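Beta-ketoacyl-[acyl-carrier-protein] synthase FabY (Pseudomonas aeruginosa, PDB 4CW4) catalyses the condensation of acetyl-CoA with malonyl-ACP, with loss of CO2, to give the acetoacetyl-ACP primer that initiates fatty acid biosynthesis. Local coordinates at residues M33-S37 and N521-R525; T89-E95 and S169-T175; R190-S195 and N312-P316; G329-T333 and N358-T362; A351-F355 and A438-S442. One frame throughout, in Å; residues are numbered along the deposited sequence.

Contact 1 (M33-S37 and N521-R525)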
# COMPACT_ATOMS: atom_id res chain seq x y z
N MET A 33 9.35 29.01 -1.83
CA MET A 33 10.67 28.49 -1.52
C MET A 33 11.79 29.40 -2.04
O MET A 33 12.81 29.53 -1.38
CB MET A 33 10.80 27.05 -2.03
CG MET A 33 9.86 26.12 -1.30
SD MET A 33 10.06 24.37 -1.67
CE MET A 33 8.94 24.17 -3.05
N VAL A 34 11.58 30.05 -3.19
CA VAL A 34 12.60 30.97 -3.73
C VAL A 34 12.11 32.41 -3.71
O VAL A 34 12.44 33.20 -4.58
CB VAL A 34 13.04 30.55 -5.15
CG1 VAL A 34 13.68 29.17 -5.11
CG2 VAL A 34 11.87 30.60 -6.13
N ILE A 35 11.40 32.77 -2.64
CA ILE A 35 10.60 33.99 -2.65
C ILE A 35 11.45 35.24 -2.84
O ILE A 35 11.06 36.17 -3.57
CB ILE A 35 9.73 34.07 -1.39
CG1 ILE A 35 8.63 35.12 -1.54
CG2 ILE A 35 10.58 34.30 -0.13
CD1 ILE A 35 7.47 34.69 -2.39
N GLU A 36 12.63 35.24 -2.26
CA GLU A 36 13.49 36.42 -2.32
C GLU A 36 14.13 36.59 -3.70
O GLU A 36 14.62 37.67 -4.05
CB GLU A 36 14.56 36.35 -1.23
CG GLU A 36 15.56 35.24 -1.45
CD GLU A 36 15.22 33.92 -0.73
OE1 GLU A 36 14.03 33.57 -0.50
OE2 GLU A 36 16.19 33.23 -0.39
N SER A 37 14.11 35.54 -4.50
CA SER A 37 14.72 35.56 -5.83
C SER A 37 13.73 35.93 -6.93
O SER A 37 14.13 36.15 -8.06
CB SER A 37 15.32 34.18 -6.14
OG SER A 37 16.39 33.90 -5.25
N ASN A 521 24.04 26.81 -1.12
CA ASN A 521 23.09 27.28 -0.12
C ASN A 521 22.36 28.54 -0.56
O ASN A 521 21.58 29.11 0.22
CB ASN A 521 23.74 27.44 1.27
CG ASN A 521 24.70 28.60 1.37
OD1 ASN A 521 25.07 29.22 0.38
ND2 ASN A 521 25.11 28.89 2.59
N ARG A 522 22.58 28.92 -1.82
CA ARG A 522 21.93 30.07 -2.46
C ARG A 522 21.16 29.62 -3.68
O ARG A 522 21.55 28.66 -4.34
CB ARG A 522 22.98 31.13 -2.93
CG ARG A 522 24.09 31.45 -1.95
CD ARG A 522 23.63 32.42 -0.88
NE ARG A 522 24.76 32.93 -0.09
CZ ARG A 522 24.78 33.07 1.24
NH1 ARG A 522 23.72 32.75 1.97
NH2 ARG A 522 25.86 33.54 1.84
N ASP A 523 20.07 30.33 -3.99
CA ASP A 523 19.36 30.13 -5.26
C ASP A 523 20.31 30.46 -6.41
O ASP A 523 21.07 31.43 -6.34
CB ASP A 523 18.11 31.01 -5.36
CG ASP A 523 17.07 30.68 -4.30
OD1 ASP A 523 17.11 29.56 -3.74
OD2 ASP A 523 16.20 31.54 -4.03
N MET A 524 20.23 29.66 -7.47
CA MET A 524 21.11 29.83 -8.64
C MET A 524 20.31 29.95 -9.93
O MET A 524 19.34 29.22 -10.13
CB MET A 524 22.06 28.64 -8.76
CG MET A 524 23.04 28.52 -7.62
SD MET A 524 24.28 29.82 -7.69
CE MET A 524 25.04 29.68 -6.08
N ARG A 525 20.74 30.83 -10.82
CA ARG A 525 20.16 30.94 -12.16
C ARG A 525 21.20 30.60 -13.22
O ARG A 525 22.13 31.37 -13.45
CB ARG A 525 19.61 32.35 -12.43
CG ARG A 525 18.61 32.86 -11.41
CD ARG A 525 17.98 34.19 -11.87
NE ARG A 525 17.15 33.99 -13.06
CZ ARG A 525 15.82 34.07 -13.11
NH1 ARG A 525 15.10 34.40 -12.05
NH2 ARG A 525 15.21 33.84 -14.26

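Contact 2 (T89-E95 and S169-T175)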
# COMPACT_ATOMS: atom_id res chain seq x y z
N THR A 89 5.07 29.39 7.61
CA THR A 89 5.19 28.45 6.51
C THR A 89 6.51 27.69 6.67
O THR A 89 7.35 28.06 7.49
CB THR A 89 5.17 29.17 5.15
OG1 THR A 89 6.09 30.27 5.17
CG2 THR A 89 3.77 29.66 4.82
N LEU A 90 6.68 26.64 5.87
CA LEU A 90 7.88 25.82 5.82
C LEU A 90 8.09 25.02 7.11
O LEU A 90 7.21 25.00 7.99
CB LEU A 90 9.11 26.65 5.45
CG LEU A 90 9.02 27.43 4.12
CD1 LEU A 90 10.36 28.01 3.79
CD2 LEU A 90 8.50 26.56 2.97
N VAL A 91 9.21 24.32 7.20
CA VAL A 91 9.57 23.60 8.42
C VAL A 91 9.66 24.58 9.60
O VAL A 91 10.25 25.66 9.49
CB VAL A 91 10.93 22.87 8.26
CG1 VAL A 91 11.42 22.31 9.59
CG2 VAL A 91 10.81 21.80 7.22
N ARG A 92 9.05 24.22 10.73
CA ARG A 92 9.05 25.08 11.92
C ARG A 92 8.60 24.27 13.13
O ARG A 92 8.22 23.11 12.99
CB ARG A 92 8.13 26.29 11.71
CG ARG A 92 6.69 25.94 11.34
CD ARG A 92 5.99 27.14 10.68
NE ARG A 92 4.54 26.96 10.58
CZ ARG A 92 3.91 26.28 9.64
NH1 ARG A 92 4.58 25.72 8.62
NH2 ARG A 92 2.60 26.16 9.69
N ARG A 93 8.59 24.90 14.31
CA ARG A 93 8.14 24.21 15.52
C ARG A 93 6.70 23.76 15.34
O ARG A 93 5.89 24.45 14.71
CB ARG A 93 8.27 25.13 16.75
CG ARG A 93 8.24 24.40 18.10
CD ARG A 93 8.58 25.33 19.27
NE ARG A 93 9.02 24.59 20.47
CZ ARG A 93 8.19 24.02 21.34
NH1 ARG A 93 6.86 24.10 21.18
NH2 ARG A 93 8.67 23.37 22.40
N ILE A 94 6.38 22.60 15.88
CA ILE A 94 5.05 22.02 15.76
C ILE A 94 4.02 22.86 16.52
O ILE A 94 4.21 23.15 17.71
CB ILE A 94 5.02 20.58 16.31
CG1 ILE A 94 5.93 19.68 15.45
CG2 ILE A 94 3.58 20.04 16.33
CD1 ILE A 94 6.17 18.32 16.06
N GLU A 95 2.95 23.21 15.83
CA GLU A 95 1.95 24.16 16.34
C GLU A 95 0.76 23.44 16.98
O GLU A 95 0.53 22.26 16.73
CB GLU A 95 1.54 25.11 15.21
CG GLU A 95 2.72 25.99 14.78
CD GLU A 95 2.44 26.90 13.62
OE1 GLU A 95 1.27 26.99 13.18
OE2 GLU A 95 3.40 27.55 13.16
N SER A 169 9.67 19.76 15.84
CA SER A 169 9.51 20.42 14.55
C SER A 169 8.90 19.53 13.47
O SER A 169 8.98 18.32 13.55
CB SER A 169 10.86 20.96 14.07
OG SER A 169 11.88 20.00 14.27
N ALA A 170 8.27 20.16 12.49
CA ALA A 170 7.63 19.45 11.37
C ALA A 170 7.36 20.39 10.22
O ALA A 170 7.27 21.61 10.41
CB ALA A 170 6.33 18.83 11.82
N GLY A 171 7.21 19.82 9.02
CA GLY A 171 6.71 20.56 7.87
C GLY A 171 5.20 20.56 7.86
O GLY A 171 4.57 19.53 7.63
N GLN A 172 4.63 21.73 8.13
CA GLN A 172 3.20 21.92 8.38
C GLN A 172 2.57 22.80 7.33
O GLN A 172 3.20 23.78 6.92
CB GLN A 172 3.02 22.58 9.75
CG GLN A 172 3.49 21.70 10.91
CD GLN A 172 3.88 22.51 12.13
OE1 GLN A 172 3.03 22.88 12.94
NE2 GLN A 172 5.16 22.79 12.26
N LEU A 173 1.35 22.49 6.90
CA LEU A 173 0.63 23.42 6.04
C LEU A 173 0.62 24.82 6.63
O LEU A 173 0.69 24.99 7.85
CB LEU A 173 -0.81 22.96 5.81
CG LEU A 173 -1.02 21.63 5.07
CD1 LEU A 173 -2.48 21.41 4.68
CD2 LEU A 173 -0.13 21.54 3.85
N PRO A 174 0.54 25.85 5.76
CA PRO A 174 0.55 27.22 6.28
C PRO A 174 -0.47 27.46 7.40
O PRO A 174 -1.64 27.06 7.29
CB PRO A 174 0.23 28.06 5.05
CG PRO A 174 0.76 27.24 3.89
CD PRO A 174 0.44 25.82 4.29
N THR A 175 -0.03 28.11 8.47
CA THR A 175 -0.87 28.26 9.65
C THR A 175 -2.13 29.02 9.28
O THR A 175 -2.07 30.13 8.72
CB THR A 175 -0.15 29.01 10.74
OG1 THR A 175 1.10 28.38 11.00
CG2 THR A 175 -0.99 29.07 12.03

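Contact 3 (R190-S195 and N312-P316)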
# COMPACT_ATOMS: atom_id res chain seq x y z
N ARG A 190 -7.40 13.38 8.22
CA ARG A 190 -6.74 14.54 7.63
C ARG A 190 -6.11 14.22 6.27
O ARG A 190 -6.20 15.02 5.35
CB ARG A 190 -5.68 15.08 8.58
CG ARG A 190 -4.97 16.34 8.08
CD ARG A 190 -4.14 16.96 9.18
NE ARG A 190 -3.38 18.11 8.73
CZ ARG A 190 -3.87 19.34 8.64
NH1 ARG A 190 -5.13 19.59 8.95
NH2 ARG A 190 -3.09 20.33 8.23
N GLY A 191 -5.54 13.03 6.12
CA GLY A 191 -4.94 12.65 4.85
C GLY A 191 -5.95 12.57 3.72
O GLY A 191 -5.62 12.82 2.57
N LEU A 192 -7.19 12.22 4.04
CA LEU A 192 -8.23 12.16 3.03
C LEU A 192 -8.72 13.55 2.68
O LEU A 192 -8.97 13.83 1.52
CB LEU A 192 -9.37 11.24 3.45
CG LEU A 192 -8.97 9.79 3.73
CD1 LEU A 192 -10.21 8.89 3.76
CD2 LEU A 192 -7.92 9.25 2.74
N GLN A 193 -8.86 14.43 3.68
CA GLN A 193 -9.18 15.82 3.43
C GLN A 193 -8.15 16.44 2.49
O GLN A 193 -8.50 17.12 1.53
CB GLN A 193 -9.21 16.61 4.74
CG GLN A 193 -10.22 16.10 5.76
CD GLN A 193 -10.07 16.77 7.09
OE1 GLN A 193 -9.29 17.69 7.26
NE2 GLN A 193 -10.85 16.33 8.03
N MET A 194 -6.87 16.18 2.76
CA MET A 194 -5.80 16.75 1.96
C MET A 194 -5.82 16.20 0.55
O MET A 194 -5.58 16.94 -0.39
CB MET A 194 -4.44 16.50 2.64
CG MET A 194 -4.25 17.38 3.87
SD MET A 194 -2.75 17.10 4.81
CE MET A 194 -1.48 17.33 3.57
N SER A 195 -6.17 14.93 0.40
CA SER A 195 -6.22 14.33 -0.93
C SER A 195 -7.32 14.96 -1.76
O SER A 195 -7.13 15.29 -2.92
CB SER A 195 -6.43 12.81 -0.85
OG SER A 195 -6.35 12.23 -2.15
N ASN A 312 -0.01 11.47 -4.08
CA ASN A 312 -0.02 10.85 -2.76
C ASN A 312 -0.56 11.86 -1.76
O ASN A 312 -0.62 13.07 -2.03
CB ASN A 312 1.40 10.43 -2.35
CG ASN A 312 1.83 9.10 -2.95
OD1 ASN A 312 2.71 9.05 -3.81
ND2 ASN A 312 1.22 8.03 -2.49
N SER A 313 -0.93 11.36 -0.58
CA SER A 313 -1.35 12.20 0.50
C SER A 313 -0.90 11.57 1.81
O SER A 313 -1.23 10.42 2.09
CB SER A 313 -2.86 12.33 0.54
OG SER A 313 -3.20 13.25 1.56
N GLU A 314 -0.14 12.32 2.59
CA GLU A 314 0.35 11.86 3.87
C GLU A 314 0.21 12.97 4.90
O GLU A 314 0.63 14.10 4.68
CB GLU A 314 1.82 11.42 3.78
CG GLU A 314 2.25 10.52 4.93
CD GLU A 314 2.19 9.05 4.60
OE1 GLU A 314 2.74 8.62 3.57
OE2 GLU A 314 1.62 8.29 5.40
N ALA A 315 -0.40 12.63 6.04
CA ALA A 315 -0.59 13.54 7.14
C ALA A 315 -0.14 12.82 8.42
O ALA A 315 -0.94 12.31 9.19
CB ALA A 315 -2.07 13.97 7.25
N PRO A 316 1.18 12.76 8.63
CA PRO A 316 1.76 11.94 9.69
C PRO A 316 2.17 12.73 10.93
O PRO A 316 2.88 12.16 11.76
CB PRO A 316 2.99 11.40 9.01
CG PRO A 316 3.48 12.59 8.22
CD PRO A 316 2.23 13.32 7.76

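Contact 4 (G329-T333 and N358-T362)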
# COMPACT_ATOMS: atom_id res chain seq x y z
N GLY A 329 15.88 6.56 15.82
CA GLY A 329 16.92 7.56 15.69
C GLY A 329 16.89 8.29 14.36
O GLY A 329 17.90 8.86 13.95
N ALA A 330 15.74 8.29 13.69
CA ALA A 330 15.63 8.83 12.32
C ALA A 330 15.40 10.32 12.23
O ALA A 330 15.67 10.91 11.18
CB ALA A 330 14.53 8.10 11.58
N LEU A 331 14.85 10.93 13.28
CA LEU A 331 14.42 12.33 13.22
C LEU A 331 15.39 13.27 13.89
O LEU A 331 16.10 12.89 14.82
CB LEU A 331 13.06 12.52 13.89
CG LEU A 331 11.92 11.65 13.36
CD1 LEU A 331 10.64 11.99 14.10
CD2 LEU A 331 11.74 11.80 11.84
N ALA A 332 15.41 14.52 13.42
CA ALA A 332 16.16 15.58 14.08
C ALA A 332 15.47 15.95 15.39
O ALA A 332 14.33 16.41 15.39
CB ALA A 332 16.22 16.80 13.20
N THR A 333 16.17 15.77 16.50
CA THR A 333 15.63 16.13 17.81
C THR A 333 16.11 17.51 18.23
O THR A 333 17.07 18.05 17.68
CB THR A 333 16.10 15.15 18.88
OG1 THR A 333 17.51 15.30 19.06
CG2 THR A 333 15.78 13.70 18.49
N ASN A 358 24.08 17.82 10.13
CA ASN A 358 22.68 17.48 10.30
C ASN A 358 22.51 16.29 11.24
O ASN A 358 23.50 15.73 11.72
CB ASN A 358 21.97 17.28 8.93
CG ASN A 358 22.57 16.17 8.09
OD1 ASN A 358 23.15 15.22 8.60
ND2 ASN A 358 22.36 16.26 6.76
N CYS A 359 21.25 15.96 11.55
CA CYS A 359 21.00 15.00 12.62
C CYS A 359 19.64 14.31 12.54
O CYS A 359 19.08 13.91 13.56
CB CYS A 359 21.16 15.68 13.97
SG CYS A 359 20.06 17.11 14.24
N GLY A 360 19.15 14.09 11.32
CA GLY A 360 17.92 13.34 11.12
C GLY A 360 16.90 14.13 10.33
O GLY A 360 16.98 15.37 10.22
N PHE A 361 15.92 13.42 9.78
CA PHE A 361 14.93 14.07 8.95
C PHE A 361 13.83 14.73 9.79
O PHE A 361 13.72 14.51 11.00
CB PHE A 361 14.41 13.13 7.83
CG PHE A 361 13.38 12.09 8.22
CD1 PHE A 361 12.03 12.39 8.23
CD2 PHE A 361 13.76 10.78 8.41
CE1 PHE A 361 11.08 11.44 8.49
CE2 PHE A 361 12.79 9.80 8.69
CZ PHE A 361 11.46 10.15 8.73
N THR A 362 13.05 15.57 9.12
CA THR A 362 11.91 16.24 9.70
C THR A 362 10.64 15.74 9.04
O THR A 362 10.50 15.79 7.82
CB THR A 362 12.04 17.75 9.48
OG1 THR A 362 13.13 18.25 10.26
CG2 THR A 362 10.75 18.50 9.86
O HOH W 1 18.61 11.31 14.90
O HOH W 2 12.54 17.02 13.26
O HOH W 3 18.80 14.51 16.25

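Contact 5 (A351-F355 and A438-S442)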
# COMPACT_ATOMS: atom_id res chain seq x y z
N ALA A 351 15.67 22.96 10.94
CA ALA A 351 15.78 21.58 11.40
C ALA A 351 16.25 20.65 10.28
O ALA A 351 16.90 19.64 10.54
CB ALA A 351 14.48 21.08 11.96
N SER A 352 15.91 21.00 9.05
CA SER A 352 16.21 20.18 7.88
C SER A 352 17.34 20.81 7.06
O SER A 352 17.17 21.86 6.43
CB SER A 352 14.96 19.99 7.04
OG SER A 352 15.20 19.02 6.03
N ARG A 353 18.49 20.14 7.11
CA ARG A 353 19.77 20.64 6.60
C ARG A 353 20.43 19.63 5.65
O ARG A 353 21.48 19.05 5.97
CB ARG A 353 20.71 20.89 7.80
CG ARG A 353 20.31 22.09 8.65
CD ARG A 353 20.89 21.96 10.07
NE ARG A 353 20.64 23.11 10.94
CZ ARG A 353 21.51 24.10 11.17
NH1 ARG A 353 22.70 24.12 10.56
NH2 ARG A 353 21.19 25.07 12.02
N PRO A 354 19.76 19.30 4.53
CA PRO A 354 20.35 18.35 3.57
C PRO A 354 21.79 18.71 3.20
O PRO A 354 22.06 19.86 2.89
CB PRO A 354 19.42 18.47 2.35
CG PRO A 354 18.15 19.04 2.88
CD PRO A 354 18.56 19.96 4.01
N PHE A 355 22.68 17.73 3.26
CA PHE A 355 24.08 17.87 2.87
C PHE A 355 24.93 18.77 3.76
O PHE A 355 26.10 18.94 3.50
CB PHE A 355 24.21 18.24 1.39
CG PHE A 355 23.60 17.20 0.49
CD1 PHE A 355 24.19 15.96 0.33
CD2 PHE A 355 22.40 17.44 -0.14
CE1 PHE A 355 23.59 14.98 -0.43
CE2 PHE A 355 21.80 16.48 -0.92
CZ PHE A 355 22.40 15.25 -1.08
N ALA A 438 17.79 15.92 -5.23
CA ALA A 438 18.34 14.93 -4.34
C ALA A 438 17.31 14.52 -3.32
O ALA A 438 16.47 15.31 -2.91
CB ALA A 438 19.55 15.47 -3.62
N HIS A 439 17.42 13.28 -2.90
CA HIS A 439 16.61 12.77 -1.82
C HIS A 439 16.81 13.68 -0.61
O HIS A 439 15.85 14.14 -0.02
CB HIS A 439 17.00 11.34 -1.49
CG HIS A 439 16.21 10.75 -0.37
ND1 HIS A 439 14.84 10.59 -0.44
CD2 HIS A 439 16.59 10.29 0.85
CE1 HIS A 439 14.41 10.04 0.69
NE2 HIS A 439 15.45 9.87 1.49
N GLY A 440 18.07 13.94 -0.27
CA GLY A 440 18.42 15.02 0.65
C GLY A 440 17.58 15.05 1.91
O GLY A 440 16.92 16.04 2.18
N SER A 441 17.63 13.97 2.68
CA SER A 441 16.71 13.80 3.80
C SER A 441 17.20 14.44 5.09
O SER A 441 16.46 14.47 6.06
CB SER A 441 16.48 12.30 4.04
OG SER A 441 17.71 11.63 4.11
N SER A 442 18.43 14.97 5.09
CA SER A 442 19.04 15.62 6.26
C SER A 442 19.52 14.63 7.31
O SER A 442 19.33 14.86 8.51
CB SER A 442 18.11 16.66 6.90
OG SER A 442 18.84 17.55 7.75
O HOH W 4 18.86 17.35 10.51
O HOH W 5 14.23 16.30 6.41

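Contact 1 (M33-S37 and N521-R525)
Asp-523 lies against the flank of Val-34, its carboxylate oxygen OD2 3.5 Å from Val-34 CB, and the same oxygen accepts a hydrogen bond from Ser-37, OG to OD2 2.7 Å. Of the 165 Å² buried between the two segments, Asp-523 accounts for 80 Å² and Ser-37 for 38 Å², so the contact is essentially one acidic side chain laid into a short turn. The turn is made where helix 28-33 ends: Val-34 leaves helical backbone angles, and Ser-37 N bonds back to Val-34 O at 2.9 Å. That bond holds Val-34 and Ser-37 close together, and the CA-to-CB bonds of both point toward 521-525. Glu-36 brings a second negative charge near, OE2 4.0 Å from Asp-523 OD2. Two carboxylates at this distance would repel each other, but Lys-503 forms salt bridges with both and offsets much of their repulsion. Arg-525 approaches loosely, Ser-37 O lying at the edge of its guanidinium, near the plane, 4.5 Å from Arg-525 NH1. This is a largely polar surface contact, its centre about 22 Å from the centre of the chain and away from the active site. It ties the loop between helices 28-33 and 40-53 to the loop between strands 517-519 and 532-539, with Tyr-474 of helix 472-475 touching both Met-33 and Asp-523.

Contact 2 (T89-E95 and S169-T175)
Backbone hydrogen bonds define the pairing of strands 91-93 and 169-171. Arg-92 and Ala-170 form an antiparallel hydrogen-bonded pair, Arg-92 N to Ala-170 O 3.2 Å and Ala-170 N to Arg-92 O 3.0 Å, while Arg-93 faces Ser-169 as a non-hydrogen-bonded pair with CA atoms 4.1 Å apart. The strand axes approach to 4.6 Å, with 145° between their N-to-C directions. They form a small two-stranded antiparallel sheet inside the ketosynthase fold, and Val-91 places its side chain about 8 Å from that of His-477, a predicted active-site residue. Side-chain-to-backbone bonds extend the pairing at and past the strand ends. Gln-172 mimics a strand partner, donating from NE2 to Arg-93 O (3.0 Å) and accepting at OE1 from Glu-95 N (2.9 Å). Arg-92 donates from NH1 to Gln-172 O and from NH2 to Leu-173 O, both 2.9 Å. Charged and hydroxyl groups close a ring: Arg-92 NE forms a salt bridge with Glu-95 OE2 (2.9 Å), Thr-175 OG1 donates to Glu-95 OE1 (2.6 Å), and Arg-92 NH2 reaches Thr-175 OG1 (3.0 Å). Apolar packing is slighter: Ile-94 CG1 is 3.7 Å from Ala-170 CB, Thr-89 CG2 3.9 Å from Pro-174 CB.

Contact 3 (R190-S195 and N312-P316)
Helix segment 190-195 runs roughly antiparallel to strand 312-314, 143° between their N-to-C directions, with the axes 7.2 Å apart at closest approach. The backbones come nearest at two places, Gly-191 to Ala-315 (CA to CA 5.0 Å) and Ser-195 to Ser-313 (CA to CA 5.5 Å), one helical turn apart on the helix and two residues apart along 312-316. Strand alternation continues through Ala-315, just past the strand end: Ser-313 and Ala-315 point their CA-to-CB bonds toward the helix, Glu-314 away. The bare backbone of Gly-191 faces the strand, its N 3.8 Å from Ala-315 CB. That methyl, Ala-315 CB, packs against both Arg-190 CG (3.8 Å) and Met-194 SD (4.0 Å). Ser-195 and Ser-313 meet CB to CB at 3.9 Å. Ser-313 OG donates a 2.7 Å hydrogen bond to Gly-191 O, the same carbonyl that accepts the helical bond from Ser-195 N at 3.1 Å. The Glu-314 carboxylate accepts hydrogen bonds from the backbone N atoms of Ile-229, Met-230 and Ala-480, and its side chain lies about 7 Å from that of Cys-286, inferred to be an active-site residue. The chemistry implies a tight helix-on-sheet interface lined by small residues (Gly-191, Ser-195, Ser-313, Ala-315): the Arg-190 charge pairs with Glu-365 outside it, and the buried Ser-313 hydroxyl is satisfied by a helix carbonyl that thereby accepts two bonds.

Contact 4 (G329-T333 and N358-T362)
Leu-331 puts its CD2 methyl over the face of the Phe-361 ring, 3.5 Å from CD2 to the ring centroid and 15° off the normal, a CH-pi contact. Ala-330 adds a second bump beside it, CB to Phe-361 CE2 3.8 Å. The hollow on the other segment is Gly-360: Ala-330 O lies 3.3 Å from Gly-360 CA, and a CB there would clash with the backbone of 330-332. Next to it the Ala-332 methyl packs against Cys-359, CB to SG 4.0 Å. Two backbone hydrogen bonds fix this fit, Phe-361 N to Ala-330 O (2.9 Å) and Ala-332 N to Phe-361 O (3.0 Å), while water 3 lies 2.9 Å from Thr-333 N and 2.8 Å from Cys-359 O. Phe-361 also meets the ring of His-477, a predicted active-site residue, and Tyr-325 edge-to-face. The contact joins the linker between helices 319-327 and 334-341, where Gly-329 ends the first in a Schellman motif and Thr-333 N-caps the second, to the loop leading into strand 366-374.

Contact 5 (A351-F355 and A438-S442)
This is a buried loop-on-loop contact beside the active site, in which 351-355 packs against the loop that follows strand 434-437 and carries His-439, a predicted active-site residue. Its polar anchor is Ser-442, which buries 74 Å²: Arg-353 N donates to Ser-442 OG at 2.7 Å with an N-H...O angle of 159°. Water 4 lies 3.0 Å from Ala-351 O and 2.8 Å from Ser-442 OG, and water 5 donates to both Ser-352 OG and Ser-441 O at 2.9 Å; Ser-352 OG is also hydrogen-bonded to Lys-472 O. Apolar and backbone packing supply the rest. Pro-354 CG sits 3.3 Å from Gly-440 O, and Phe-355 meets the Ala-438 methyl at its ring edge, CE2 to CB 3.7 Å, and reaches Gly-440, CE2 to CA 4.0 Å. Gly-440, with phi 47°, keeps this space clear: a CB there would lie 3.4 Å from Pro-354 CB. The imidazole of His-439 takes no part and packs instead on Ser-537 and Lys-538. Glu-450 of helix 444-461 accepts from the N atoms of His-439 and Gly-440, so the loop is held between that helix, strand 532-539 and the chain running from helix 334-341 to strand 366-374.

How the contacts relate
Contact 1 closes a loop of the chain that encloses the other four. Within it, contacts 2 and 3 come in series and precede contacts 4 and 5, whose segments alternate along the sequence. Contacts 4 and 5 have centres 10 Å apart; Gly-360 N lies 2.9 Å from Ser-442 O, a probable hydrogen bond. Contact 2 touches both, through Thr-362 and Ala-351, and meets contact 3, 15 Å away between centres, through Leu-173 and Arg-190. One mixed sheet holds strand 307-314 of contact 3, strand 366-374, into which the chain of contacts 4 and 5 leads, and strand 434-437, just before contact 5. Contacts 2 to 5 thus approach the predicted or inferred active-site residues, whereas contact 1 is peripheral.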